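Local structure of PHOX (Pseudomonas fluorescens, 4A9V) at residues S8-G12 with K485-L489; T21-S25 with G557-H563; E90-Y96 with Q550-G556. The protein is an alkaline phosphatase with a beta-propeller fold that probably removes phosphate from phosphomonoesters by means of an iron-calcium cofactor. All blocks are in the same frame, centred on the assembly; numbering follows the deposited sequence.

Contact 1. Residues S8-G12 with K485-L489; sequences SRLLG and KAGRL
Leu10 and Arg488 carry a buried contact, part apolar and part polar, in which the N-terminal tail 8-12 lies against the loop joining strands 478-483 and 489-493 at one end of a sheet. The leucine suits the spot because its two methyls divide the loop between them: CD2 lies 3.5 Å from Ala486 O and near that residue's CB, whereas CD1 approaches Gly487 O at 3.7 Å. Leu10 CB rests beside CG of Arg488, 3.9 Å away. The loop is the turn of an antiparallel hairpin within one propeller blade, and its backbone at Gly487 (phi 99°) would jam any CB against the preceding carbonyl oxygen, which calls for glycine. Arg488 suits its place because its methylenes are apolar and its end is charged. Beyond CG, the bend at chi3 (-77°) turns NH1 back to Leu10 O, to which it donates at 2.8 Å. The acceptor lies close to the guanidinium plane and the N-H...O angle is 160°. NE of the same group forms a salt bridge with Asp484, so the buried charge has a mate and the flat group is held at two points. Ser8 shapes the tail: its OG accepts from Leu10 N at 3.0 Å and from Leu11 N at 3.1 Å, an ST turn and ST motif which probably help to set the Leu10-Leu11 peptide and so the carbonyl that Arg488 grips; it also bonds to Asp515. Arg9 is poorly ordered and reaches Ala486 O through two waters at the edge of its guanidinium, in the plane of the group, the one at NH1 weakly bound.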
# COMPACT_ATOMS: atom_id res chain seq x y z
N SER A 8 -7.81 -22.52 18.19
CA SER A 8 -6.55 -21.95 17.61
C SER A 8 -5.52 -21.68 18.71
O SER A 8 -5.87 -21.31 19.83
CB SER A 8 -6.85 -20.66 16.85
OG SER A 8 -5.65 -20.05 16.40
N ARG A 9 -4.27 -22.02 18.41
CA ARG A 9 -3.15 -21.67 19.27
C ARG A 9 -2.90 -20.16 19.23
O ARG A 9 -2.43 -19.57 20.20
CB ARG A 9 -1.90 -22.43 18.82
CG ARG A 9 -0.63 -22.06 19.56
CD ARG A 9 0.60 -22.64 18.86
NE ARG A 9 0.53 -22.49 17.41
CZ ARG A 9 1.13 -21.52 16.73
NH1 ARG A 9 1.79 -20.57 17.38
NH2 ARG A 9 1.01 -21.44 15.41
N LEU A 10 -3.32 -19.53 18.14
CA LEU A 10 -2.87 -18.19 17.80
C LEU A 10 -3.89 -17.14 18.19
O LEU A 10 -3.53 -15.98 18.33
CB LEU A 10 -2.59 -18.07 16.30
CG LEU A 10 -1.31 -18.73 15.81
CD1 LEU A 10 -1.26 -18.68 14.30
CD2 LEU A 10 -0.11 -18.03 16.43
N LEU A 11 -5.17 -17.47 18.07
CA LEU A 11 -6.20 -16.46 18.19
C LEU A 11 -6.72 -16.38 19.62
O LEU A 11 -7.40 -17.29 20.10
CB LEU A 11 -7.34 -16.74 17.21
CG LEU A 11 -6.93 -16.80 15.73
CD1 LEU A 11 -8.12 -17.13 14.85
CD2 LEU A 11 -6.28 -15.49 15.28
N GLY A 12 -6.29 -15.35 20.35
CA GLY A 12 -6.47 -15.30 21.79
C GLY A 12 -7.65 -14.47 22.26
O GLY A 12 -7.88 -14.36 23.47
N LYS A 485 5.15 -11.57 14.87
CA LYS A 485 6.23 -12.54 15.06
C LYS A 485 5.69 -13.92 15.40
O LYS A 485 6.31 -14.93 15.06
CB LYS A 485 7.18 -12.06 16.15
CG LYS A 485 8.03 -10.87 15.75
CD LYS A 485 8.92 -10.41 16.89
CE LYS A 485 9.75 -9.20 16.51
NZ LYS A 485 10.60 -8.73 17.63
N ALA A 486 4.54 -13.98 16.05
CA ALA A 486 3.93 -15.25 16.42
C ALA A 486 3.35 -15.98 15.22
O ALA A 486 3.06 -17.17 15.31
CB ALA A 486 2.85 -15.02 17.46
N GLY A 487 3.10 -15.27 14.13
CA GLY A 487 2.53 -15.87 12.93
C GLY A 487 1.03 -15.68 12.77
O GLY A 487 0.41 -16.34 11.94
N ARG A 488 0.44 -14.76 13.54
CA ARG A 488 -0.91 -14.31 13.25
C ARG A 488 -0.90 -13.47 11.97
O ARG A 488 -0.04 -12.61 11.81
CB ARG A 488 -1.48 -13.48 14.40
CG ARG A 488 -1.96 -14.28 15.59
CD ARG A 488 -2.32 -13.40 16.78
NE ARG A 488 -1.12 -12.94 17.49
CZ ARG A 488 -0.54 -13.59 18.49
NH1 ARG A 488 -1.03 -14.75 18.92
NH2 ARG A 488 0.56 -13.10 19.04
N LEU A 489 -1.90 -13.69 11.12
CA LEU A 489 -2.12 -12.89 9.93
C LEU A 489 -3.23 -11.88 10.18
O LEU A 489 -4.39 -12.25 10.36
CB LEU A 489 -2.49 -13.79 8.75
CG LEU A 489 -2.78 -13.05 7.44
CD1 LEU A 489 -1.56 -12.30 6.93
CD2 LEU A 489 -3.28 -14.03 6.39
O HOH W 1 2.56 -19.56 13.90
O HOH W 2 3.49 -18.68 17.61

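Contact 2. Residues T21-S25 with G557-H563; sequences TDTIS and GSTFPEH
Ser558, the first polar residue of 557-563 to meet Asp22, donates its OG to Asp22 OD1 at 2.7 Å. The same OG accepts from Phe560 N at 3.0 Å, forming an ST turn, so the short hydroxyl serves both the turn and the carboxylate. Thr559 follows with its backbone N, which gives a nearly straight bond to Asp22 OD2 (2.9 Å, 164°). Both aspartate oxygens use their syn lone pairs, and the two bonds fix the carboxylate's rotation; CG anti to the backbone N (chi1 -164°) places the carboxylate against Ser558 and Thr559. OD1 also accepts from Ile529 N; a carboxylate suits a place where three donors converge. Phe560 supplies the apolar part: its CE2 lies 3.8 Å from Ile24 CG1, while CB of Pro561, which follows a cis peptide, covers one ring face over its centre. His563 closes the loop, its ND1 hydrogen-bonded to Thr559 OG1 at 2.8 Å and its ring edge turned to Asp22, with CE1 3.1 Å from Asp22 O. Beneath this, Ile24 and Phe560 both rest on Ile549 of strand 544-550, Ile24 also touches strand 30-37, and Phe560 reaches Met574 of strand 572-578, so both loops pack against that sheet.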
# COMPACT_ATOMS: atom_id res chain seq x y z
N THR A 21 -20.56 2.54 14.34
CA THR A 21 -20.33 3.76 15.11
C THR A 21 -19.08 4.51 14.63
O THR A 21 -18.20 3.93 13.99
CB THR A 21 -20.18 3.42 16.60
OG1 THR A 21 -19.22 2.36 16.75
CG2 THR A 21 -21.52 2.98 17.18
N ASP A 22 -19.02 5.79 14.97
CA ASP A 22 -17.90 6.65 14.60
C ASP A 22 -16.80 6.57 15.67
O ASP A 22 -16.34 7.58 16.20
CB ASP A 22 -18.38 8.10 14.44
CG ASP A 22 -17.39 8.97 13.71
OD1 ASP A 22 -16.67 8.45 12.83
OD2 ASP A 22 -17.40 10.21 13.95
N THR A 23 -16.38 5.33 15.94
CA THR A 23 -15.45 5.02 17.02
C THR A 23 -14.56 3.84 16.60
O THR A 23 -14.87 3.14 15.64
CB THR A 23 -16.21 4.61 18.30
OG1 THR A 23 -16.92 3.38 18.07
CG2 THR A 23 -17.18 5.69 18.73
N ILE A 24 -13.53 3.56 17.40
CA ILE A 24 -12.82 2.29 17.34
C ILE A 24 -13.48 1.30 18.30
O ILE A 24 -13.66 1.60 19.48
CB ILE A 24 -11.35 2.47 17.79
CG1 ILE A 24 -10.61 3.45 16.88
CG2 ILE A 24 -10.65 1.13 17.86
CD1 ILE A 24 -10.24 2.88 15.54
N SER A 25 -13.82 0.12 17.80
CA SER A 25 -14.30 -0.97 18.62
C SER A 25 -13.26 -2.08 18.65
O SER A 25 -12.70 -2.42 17.60
CB SER A 25 -15.61 -1.51 18.04
OG SER A 25 -16.58 -0.48 17.92
N GLY A 557 -19.46 12.21 7.27
CA GLY A 557 -20.18 11.66 8.42
C GLY A 557 -19.37 11.31 9.67
O GLY A 557 -19.83 10.55 10.52
N SER A 558 -18.20 11.92 9.83
CA SER A 558 -17.32 11.61 10.96
C SER A 558 -16.75 12.86 11.60
O SER A 558 -16.48 13.85 10.92
CB SER A 558 -16.17 10.70 10.50
OG SER A 558 -15.31 10.35 11.57
N THR A 559 -16.48 12.77 12.90
CA THR A 559 -15.68 13.77 13.60
C THR A 559 -14.49 13.11 14.32
O THR A 559 -13.86 13.72 15.18
CB THR A 559 -16.55 14.57 14.60
OG1 THR A 559 -17.23 13.67 15.48
CG2 THR A 559 -17.58 15.42 13.86
N PHE A 560 -14.16 11.89 13.91
CA PHE A 560 -13.08 11.12 14.54
C PHE A 560 -11.72 11.75 14.22
O PHE A 560 -11.48 12.12 13.07
CB PHE A 560 -13.14 9.69 13.97
CG PHE A 560 -12.09 8.78 14.52
CD1 PHE A 560 -10.84 8.70 13.93
CD2 PHE A 560 -12.36 7.98 15.61
CE1 PHE A 560 -9.87 7.85 14.43
CE2 PHE A 560 -11.39 7.14 16.14
CZ PHE A 560 -10.16 7.06 15.53
N PRO A 561 -10.79 11.79 15.20
CA PRO A 561 -10.87 11.21 16.53
C PRO A 561 -11.30 12.19 17.63
O PRO A 561 -11.54 11.75 18.75
CB PRO A 561 -9.43 10.77 16.79
CG PRO A 561 -8.61 11.77 16.06
CD PRO A 561 -9.40 12.12 14.83
N GLU A 562 -11.25 13.49 17.37
CA GLU A 562 -11.41 14.46 18.46
C GLU A 562 -12.87 14.65 18.88
O GLU A 562 -13.14 15.07 20.00
CB GLU A 562 -10.79 15.81 18.07
CG GLU A 562 -9.28 15.76 17.91
CD GLU A 562 -8.73 17.02 17.25
OE1 GLU A 562 -8.74 17.10 16.00
OE2 GLU A 562 -8.29 17.93 17.98
N HIS A 563 -13.79 14.40 17.95
CA HIS A 563 -15.22 14.55 18.20
C HIS A 563 -15.56 15.87 18.82
O HIS A 563 -16.41 15.97 19.72
CB HIS A 563 -15.73 13.40 19.06
CG HIS A 563 -15.58 12.05 18.42
ND1 HIS A 563 -16.01 11.80 17.16
CD2 HIS A 563 -14.94 10.90 18.85
CE1 HIS A 563 -15.74 10.52 16.85
NE2 HIS A 563 -15.07 9.98 17.88
O HOH W 3 -19.72 11.56 14.99

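Contact 3. Residues E90-Y96 with Q550-G556; sequences EYTNYRY and QHPGENG. With FEO (mu-oxo-diiron), chain S.
At the diiron site, Glu90 binds iron and touches Gln550, which stands at the end of strand 544-550. Glu90 OE2 is 2.0 Å from the iron FE1, and Cys179 and Glu194 are also ligands of the mu-oxo-diiron group. The glutamate runs out with CG anti to the backbone N (chi1 -169°) and an extended chain, which carries the carboxylate to the metal and leaves OE1, not bound to the iron, facing Gln550 NE2. The latter gives Glu90 OE1 a weak hydrogen bond of 3.3 Å, the carboxylate and amide planes being only 24° apart, and a water lies 2.7 Å from both Glu90 OE1 and Gln550 OE1. The amide is a second-shell group held mainly by Asn67 O. Further on, Tyr91 OH comes within 3.1 Å of His551 CD2, and a water links it to Glu554 OE1; His551 ND1 is hydrogen-bonded to Gly530 O, and NE2 to Glu532, which holds a lithium ion in this crystal, at a site where calcium has also been seen. The segment then folds through a type II turn, His551 to Glu554, with Pro552 and Gly553 at the central positions that favour proline and glycine. Gly553 O accepts from Tyr96 OH (2.6 Å) and from Gly556 N (2.9 Å), which come from opposite faces of the carbonyl plane. Tyr96 suits the spot because a rigid ring spans from helix 94-97 to this turn, while Arg95 CG packs over its face. A phenylalanine in its place would probably leave Gly553 O without one of its two donors and the two segments less firmly joined. Arg95 lays its guanidinium face over Gly556 CA, 3.6 Å from NH2, where any side chain would collide; a crystal neighbour touching this exposed arginine may influence its pose.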
# COMPACT_ATOMS: atom_id res chain seq x y z
N GLU A 90 -1.08 9.11 1.49
CA GLU A 90 -1.43 8.70 0.13
C GLU A 90 -2.06 9.81 -0.71
O GLU A 90 -1.74 9.95 -1.89
CB GLU A 90 -2.35 7.48 0.16
CG GLU A 90 -2.51 6.86 -1.22
CD GLU A 90 -3.48 5.69 -1.25
OE1 GLU A 90 -4.56 5.80 -0.64
OE2 GLU A 90 -3.18 4.70 -1.96
N TYR A 91 -3.01 10.54 -0.14
CA TYR A 91 -3.73 11.56 -0.90
C TYR A 91 -4.40 12.48 0.10
O TYR A 91 -4.08 12.44 1.29
CB TYR A 91 -4.72 10.94 -1.91
CG TYR A 91 -5.92 10.24 -1.32
CD1 TYR A 91 -5.82 8.97 -0.75
CD2 TYR A 91 -7.19 10.78 -1.45
CE1 TYR A 91 -6.93 8.29 -0.30
CE2 TYR A 91 -8.31 10.11 -1.00
CZ TYR A 91 -8.17 8.86 -0.44
OH TYR A 91 -9.27 8.17 0.04
N THR A 92 -5.24 13.39 -0.38
CA THR A 92 -5.86 14.35 0.51
C THR A 92 -7.33 14.51 0.19
O THR A 92 -7.81 14.08 -0.86
CB THR A 92 -5.11 15.71 0.51
OG1 THR A 92 -5.67 16.57 1.51
CG2 THR A 92 -5.20 16.38 -0.85
N ASN A 93 -8.06 15.09 1.13
CA ASN A 93 -9.51 15.20 1.06
C ASN A 93 -9.87 16.68 0.92
O ASN A 93 -9.77 17.43 1.89
CB ASN A 93 -10.10 14.65 2.35
CG ASN A 93 -9.52 13.29 2.71
OD1 ASN A 93 -9.63 12.34 1.94
ND2 ASN A 93 -8.84 13.21 3.85
N TYR A 94 -10.15 17.12 -0.30
CA TYR A 94 -10.32 18.54 -0.56
C TYR A 94 -11.42 19.16 0.33
O TYR A 94 -11.34 20.34 0.67
CB TYR A 94 -10.64 18.80 -2.03
CG TYR A 94 -9.51 18.48 -3.00
CD1 TYR A 94 -8.19 18.44 -2.60
CD2 TYR A 94 -9.78 18.29 -4.35
CE1 TYR A 94 -7.16 18.23 -3.51
CE2 TYR A 94 -8.76 18.11 -5.27
CZ TYR A 94 -7.45 18.13 -4.85
OH TYR A 94 -6.41 17.91 -5.72
N ARG A 95 -12.44 18.39 0.68
CA ARG A 95 -13.50 18.93 1.52
C ARG A 95 -13.00 19.41 2.87
O ARG A 95 -13.63 20.28 3.49
CB ARG A 95 -14.65 17.93 1.69
CG ARG A 95 -14.37 16.76 2.61
CD ARG A 95 -15.51 15.75 2.60
NE ARG A 95 -16.75 16.34 3.11
CZ ARG A 95 -17.96 16.10 2.61
NH1 ARG A 95 -18.11 15.18 1.66
NH2 ARG A 95 -19.02 16.64 3.17
N TYR A 96 -11.88 18.85 3.33
CA TYR A 96 -11.28 19.22 4.61
C TYR A 96 -10.00 20.03 4.46
O TYR A 96 -9.60 20.74 5.38
CB TYR A 96 -11.04 17.98 5.47
CG TYR A 96 -12.28 17.15 5.70
CD1 TYR A 96 -13.43 17.73 6.22
CD2 TYR A 96 -12.30 15.79 5.43
CE1 TYR A 96 -14.57 16.98 6.43
CE2 TYR A 96 -13.43 15.03 5.65
CZ TYR A 96 -14.57 15.64 6.13
OH TYR A 96 -15.73 14.92 6.32
N GLN A 550 -7.68 5.78 7.85
CA GLN A 550 -7.49 6.67 6.72
C GLN A 550 -8.83 7.25 6.26
O GLN A 550 -9.83 6.55 6.19
CB GLN A 550 -6.82 5.90 5.56
CG GLN A 550 -6.31 6.79 4.44
CD GLN A 550 -5.97 6.01 3.19
OE1 GLN A 550 -6.78 5.22 2.70
NE2 GLN A 550 -4.79 6.26 2.64
N HIS A 551 -8.79 8.54 5.93
CA HIS A 551 -9.95 9.30 5.46
C HIS A 551 -11.23 9.05 6.22
O HIS A 551 -12.29 8.92 5.63
CB HIS A 551 -10.17 9.14 3.94
CG HIS A 551 -10.46 7.72 3.49
ND1 HIS A 551 -11.63 7.09 3.71
CD2 HIS A 551 -9.68 6.83 2.75
CE1 HIS A 551 -11.60 5.87 3.15
NE2 HIS A 551 -10.41 5.72 2.56
N PRO A 552 -11.18 9.13 7.56
CA PRO A 552 -12.46 9.13 8.27
C PRO A 552 -13.36 10.24 7.77
O PRO A 552 -12.90 11.36 7.52
CB PRO A 552 -12.05 9.35 9.73
CG PRO A 552 -10.76 10.07 9.65
CD PRO A 552 -10.06 9.51 8.44
N GLY A 553 -14.64 9.94 7.57
CA GLY A 553 -15.58 10.95 7.12
C GLY A 553 -15.36 11.39 5.68
O GLY A 553 -15.71 12.50 5.32
N GLU A 554 -14.95 10.47 4.81
CA GLU A 554 -14.75 10.82 3.40
C GLU A 554 -16.01 11.37 2.74
O GLU A 554 -15.93 12.23 1.87
CB GLU A 554 -14.18 9.65 2.61
CG GLU A 554 -15.14 8.49 2.41
CD GLU A 554 -14.56 7.36 1.57
OE1 GLU A 554 -13.48 7.53 0.96
OE2 GLU A 554 -15.21 6.30 1.51
N ASN A 555 -17.18 10.95 3.24
CA ASN A 555 -18.46 11.45 2.73
C ASN A 555 -19.22 12.30 3.74
O ASN A 555 -20.42 12.52 3.60
CB ASN A 555 -19.34 10.28 2.29
CG ASN A 555 -18.77 9.54 1.09
OD1 ASN A 555 -18.17 10.16 0.21
ND2 ASN A 555 -18.78 8.22 1.16
N GLY A 556 -18.50 12.83 4.73
CA GLY A 556 -19.02 13.90 5.57
C GLY A 556 -19.69 13.45 6.86
O GLY A 556 -20.37 14.24 7.51
FE1 FEO S . -3.72 2.73 -2.16
FE2 FEO S . -4.63 -0.24 -3.72
O FEO S . -4.74 1.07 -2.30
O HOH W 4 -6.73 4.38 0.11
O HOH W 5 -11.68 9.23 -0.08
O HOH W 6 -4.42 2.67 -0.12
O HOH W 7 -5.77 3.52 -2.74

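In the fold
Contacts 2 and 3 sit side by side, centres 13 Å apart, and meet where Ser558 CB packs 3.4 Å from Gly553 N; they divide the long loop between strands 544-550 and 572-578. Contact 1 is remote, its centre 29 Å from that of contact 2 and 33 Å from that of contact 3. Along the chain the order is 8-12, 21-25, 90-96, 485-489, 550-556, 557-563, so contact 3 is nested within contact 2 and both cross contact 1. Strand 30-37 joins 572-578, 544-550 and 532-538 in one sheet, the chain-end closure expected of a beta-propeller. The N-terminal tail therefore meets late segments twice, while contact 3 leads inward to the metal cofactor.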